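Local coordinates for RidA family protein (Psychrobacter sp. MES7-P7E, PDB 6L8P), which probably hydrolyses reactive enamine and imine intermediates to ketoacids and ammonia, as a trimeric RidA-family deaminase from an Antarctic bacterium, at residues 92-102 with 121-131. The protein carries 1 engineered substitution. Numbering follows the deposited sequence.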
# COMPACT_ATOMS: atom_id res chain seq x y z
N VAL A 92 4.88 15.27 -0.50
CA VAL A 92 4.18 13.98 -0.58
C VAL A 92 3.71 13.76 -2.01
O VAL A 92 3.08 14.64 -2.61
CB VAL A 92 3.00 13.95 0.40
CG1 VAL A 92 2.24 12.59 0.28
CG2 VAL A 92 3.54 14.12 1.87
N VAL A 93 3.96 12.55 -2.53
CA VAL A 93 3.45 12.13 -3.84
C VAL A 93 2.34 11.11 -3.73
O VAL A 93 1.53 11.02 -4.66
CB VAL A 93 4.59 11.60 -4.74
CG1 VAL A 93 5.60 12.75 -5.06
CG2 VAL A 93 5.29 10.37 -4.19
N LYS A 94 2.25 10.38 -2.60
CA LYS A 94 1.18 9.38 -2.47
C LYS A 94 0.83 9.25 -1.00
O LYS A 94 1.74 9.14 -0.17
CB LYS A 94 1.61 8.02 -3.06
CG LYS A 94 0.69 6.83 -2.77
CD LYS A 94 -0.58 6.92 -3.57
CE LYS A 94 -1.54 5.72 -3.28
NZ LYS A 94 -0.86 4.36 -3.46
N PHE A 95 -0.46 9.31 -0.69
CA PHE A 95 -0.99 8.95 0.62
C PHE A 95 -1.81 7.67 0.50
O PHE A 95 -2.58 7.49 -0.45
CB PHE A 95 -1.94 10.04 1.15
CG PHE A 95 -1.26 11.24 1.73
CD1 PHE A 95 -0.34 11.11 2.77
CD2 PHE A 95 -1.59 12.52 1.25
CE1 PHE A 95 0.25 12.25 3.33
CE2 PHE A 95 -1.04 13.67 1.82
CZ PHE A 95 -0.10 13.53 2.86
N ASN A 96 -1.74 6.80 1.52
CA ASN A 96 -2.63 5.65 1.61
C ASN A 96 -3.40 5.79 2.90
O ASN A 96 -2.81 5.80 3.98
CB ASN A 96 -1.84 4.35 1.59
CG ASN A 96 -2.68 3.17 1.24
OD1 ASN A 96 -3.08 2.41 2.12
ND2 ASN A 96 -2.95 3.01 -0.04
N VAL A 97 -4.71 5.90 2.79
CA VAL A 97 -5.56 6.17 3.95
C VAL A 97 -6.35 4.92 4.32
O VAL A 97 -7.03 4.34 3.46
CB VAL A 97 -6.54 7.30 3.66
CG1 VAL A 97 -7.41 7.57 4.88
CG2 VAL A 97 -5.77 8.60 3.25
N SER A 98 -6.31 4.53 5.60
CA SER A 98 -7.14 3.46 6.12
C SER A 98 -8.07 4.05 7.17
O SER A 98 -7.60 4.67 8.13
CB SER A 98 -6.28 2.36 6.74
OG SER A 98 -5.28 1.90 5.82
N LEU A 99 -9.37 3.90 6.97
CA LEU A 99 -10.41 4.38 7.88
C LEU A 99 -11.13 3.19 8.50
O LEU A 99 -11.30 2.17 7.84
CB LEU A 99 -11.47 5.21 7.16
CG LEU A 99 -10.91 6.43 6.41
CD1 LEU A 99 -12.07 7.09 5.69
CD2 LEU A 99 -10.37 7.36 7.44
N THR A 100 -11.64 3.35 9.74
CA THR A 100 -12.54 2.31 10.23
C THR A 100 -14.00 2.61 9.90
O THR A 100 -14.87 1.73 10.07
CB THR A 100 -12.35 2.08 11.73
OG1 THR A 100 -12.40 3.33 12.42
CG2 THR A 100 -11.00 1.42 12.04
N ASP A 101 -14.31 3.81 9.40
CA ASP A 101 -15.70 4.15 9.04
C ASP A 101 -15.70 5.12 7.88
O ASP A 101 -15.28 6.27 8.05
CB ASP A 101 -16.41 4.77 10.24
CG ASP A 101 -17.90 4.92 10.02
OD1 ASP A 101 -18.38 4.73 8.87
OD2 ASP A 101 -18.61 5.21 11.03
N LEU A 102 -16.14 4.68 6.69
CA LEU A 102 -16.15 5.60 5.55
C LEU A 102 -17.17 6.72 5.71
O LEU A 102 -17.15 7.66 4.90
CB LEU A 102 -16.39 4.82 4.24
CG LEU A 102 -15.07 4.41 3.58
CD1 LEU A 102 -15.35 3.30 2.53
CD2 LEU A 102 -14.34 5.57 2.93
N PRO A 121 -1.47 15.16 -3.59
CA PRO A 121 -0.84 13.86 -3.91
C PRO A 121 -1.86 12.89 -4.49
O PRO A 121 -3.09 13.05 -4.35
CB PRO A 121 -0.34 13.35 -2.54
CG PRO A 121 -0.23 14.61 -1.69
CD PRO A 121 -1.38 15.48 -2.15
N ALA A 122 -1.32 11.82 -5.07
CA ALA A 122 -2.11 10.64 -5.36
C ALA A 122 -2.56 10.04 -4.04
O ALA A 122 -1.96 10.27 -2.98
CB ALA A 122 -1.27 9.65 -6.16
N ARG A 123 -3.64 9.28 -4.09
CA ARG A 123 -4.22 8.74 -2.86
C ARG A 123 -4.93 7.42 -3.13
O ARG A 123 -5.47 7.20 -4.22
CB ARG A 123 -5.21 9.72 -2.23
CG ARG A 123 -5.43 9.51 -0.71
CD ARG A 123 -6.36 10.62 -0.17
NE ARG A 123 -7.76 10.39 -0.55
CZ ARG A 123 -8.77 11.18 -0.18
NH1 ARG A 123 -8.50 12.25 0.60
NH2 ARG A 123 -10.00 10.91 -0.55
N ALA A 124 -5.01 6.59 -2.09
CA ALA A 124 -6.00 5.54 -2.03
C ALA A 124 -6.68 5.61 -0.67
O ALA A 124 -6.10 6.13 0.31
CB ALA A 124 -5.37 4.19 -2.24
N ALA A 125 -7.90 5.09 -0.59
CA ALA A 125 -8.63 5.15 0.68
C ALA A 125 -9.53 3.94 0.76
O ALA A 125 -10.27 3.63 -0.19
CB ALA A 125 -9.46 6.46 0.82
N VAL A 126 -9.51 3.25 1.90
CA VAL A 126 -10.37 2.09 2.09
C VAL A 126 -10.86 2.10 3.52
O VAL A 126 -10.27 2.74 4.40
CB VAL A 126 -9.64 0.76 1.83
CG1 VAL A 126 -9.02 0.72 0.41
CG2 VAL A 126 -8.55 0.53 2.89
N GLN A 127 -11.96 1.37 3.77
CA GLN A 127 -12.40 1.11 5.15
C GLN A 127 -11.85 -0.27 5.55
O GLN A 127 -12.20 -1.28 4.92
CB GLN A 127 -13.91 1.12 5.28
CG GLN A 127 -14.38 1.07 6.74
CD GLN A 127 -15.90 1.04 6.81
OE1 GLN A 127 -16.56 1.91 6.23
NE2 GLN A 127 -16.46 0.04 7.49
N VAL A 128 -11.00 -0.29 6.58
CA VAL A 128 -10.45 -1.54 7.10
C VAL A 128 -11.33 -2.02 8.25
O VAL A 128 -12.26 -1.33 8.68
CB VAL A 128 -8.99 -1.36 7.55
CG1 VAL A 128 -8.10 -1.01 6.30
CG2 VAL A 128 -8.87 -0.27 8.62
N ALA A 129 -11.06 -3.24 8.74
CA ALA A 129 -11.84 -3.77 9.86
C ALA A 129 -11.45 -3.12 11.19
O ALA A 129 -12.31 -2.90 12.05
CB ALA A 129 -11.66 -5.29 9.93
N ALA A 130 -10.17 -2.81 11.37
CA ALA A 130 -9.70 -2.24 12.63
C ALA A 130 -8.28 -1.75 12.41
O ALA A 130 -7.60 -2.12 11.43
CB ALA A 130 -9.71 -3.26 13.78
N LEU A 131 -7.82 -0.92 13.34
CA LEU A 131 -6.48 -0.34 13.31
C LEU A 131 -5.78 -0.53 14.64
O LEU A 131 -6.43 -0.70 15.67
CB LEU A 131 -6.53 1.17 12.97
CG LEU A 131 -6.99 1.46 11.56
CD1 LEU A 131 -7.32 2.98 11.40
CD2 LEU A 131 -5.94 0.99 10.51
O HOH W 1 -14.89 -1.37 9.56
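Lys94 to Leu99 pair in parallel register with Ala122 to Gln127, strand axes 4.6 Å apart and 5° from aligned. Seven backbone hydrogen bonds join the segments, from Ala122 N to Val93 O at one end to Val128 N to Leu99 O at the other. A classic bulge interrupts the pairing with strand 137-144, where Val93 and Lys94 share Ile142 as partner. The strands are the two arms of a beta-alpha-beta unit whose crossover is helix 105-115.

Pro121 CG lies 3.7 Å from Val92 CG1 and obliquely near the Phe95 ring. Val92 CG1, anti to its backbone N (chi1 178°), sits over the centre of one ring face. Phe112 meets this ring too. Further along, Arg123 CD passes 4.0 Å from Val97 CG2. The Arg123 chain then bends at chi3 (75°). Its NH1 bonds Asn109 OD1, its NE bonds a malonate ion, probably from the crystallisation liquor, and it makes a cation-pi contact with Phe112. On the Lys94 side of the sheet, Asn96 ND2 lies 3.5 Å from Ala124 CB. Lys94 runs past Ala122 and Ala124 to a salt bridge with Glu140 of the second subunit.

At the end of its strand, Gln127 reaches across to residues 100-102. Leu102 N donates to Gln127 OE1 at 2.8 Å, nearly straight but from above the amide plane. A water takes a bond from Gln127 NE2 and donates to Thr100 O and Val128 O.

Both ends of the Gln127 amide are thus engaged, which should fix its rotation and tie residues 100-102 to the end of strand 122-127. The malonate beside Arg123 is consistent with an anion-binding pocket, as in RidA relatives whose arginine binds substrate carboxylates.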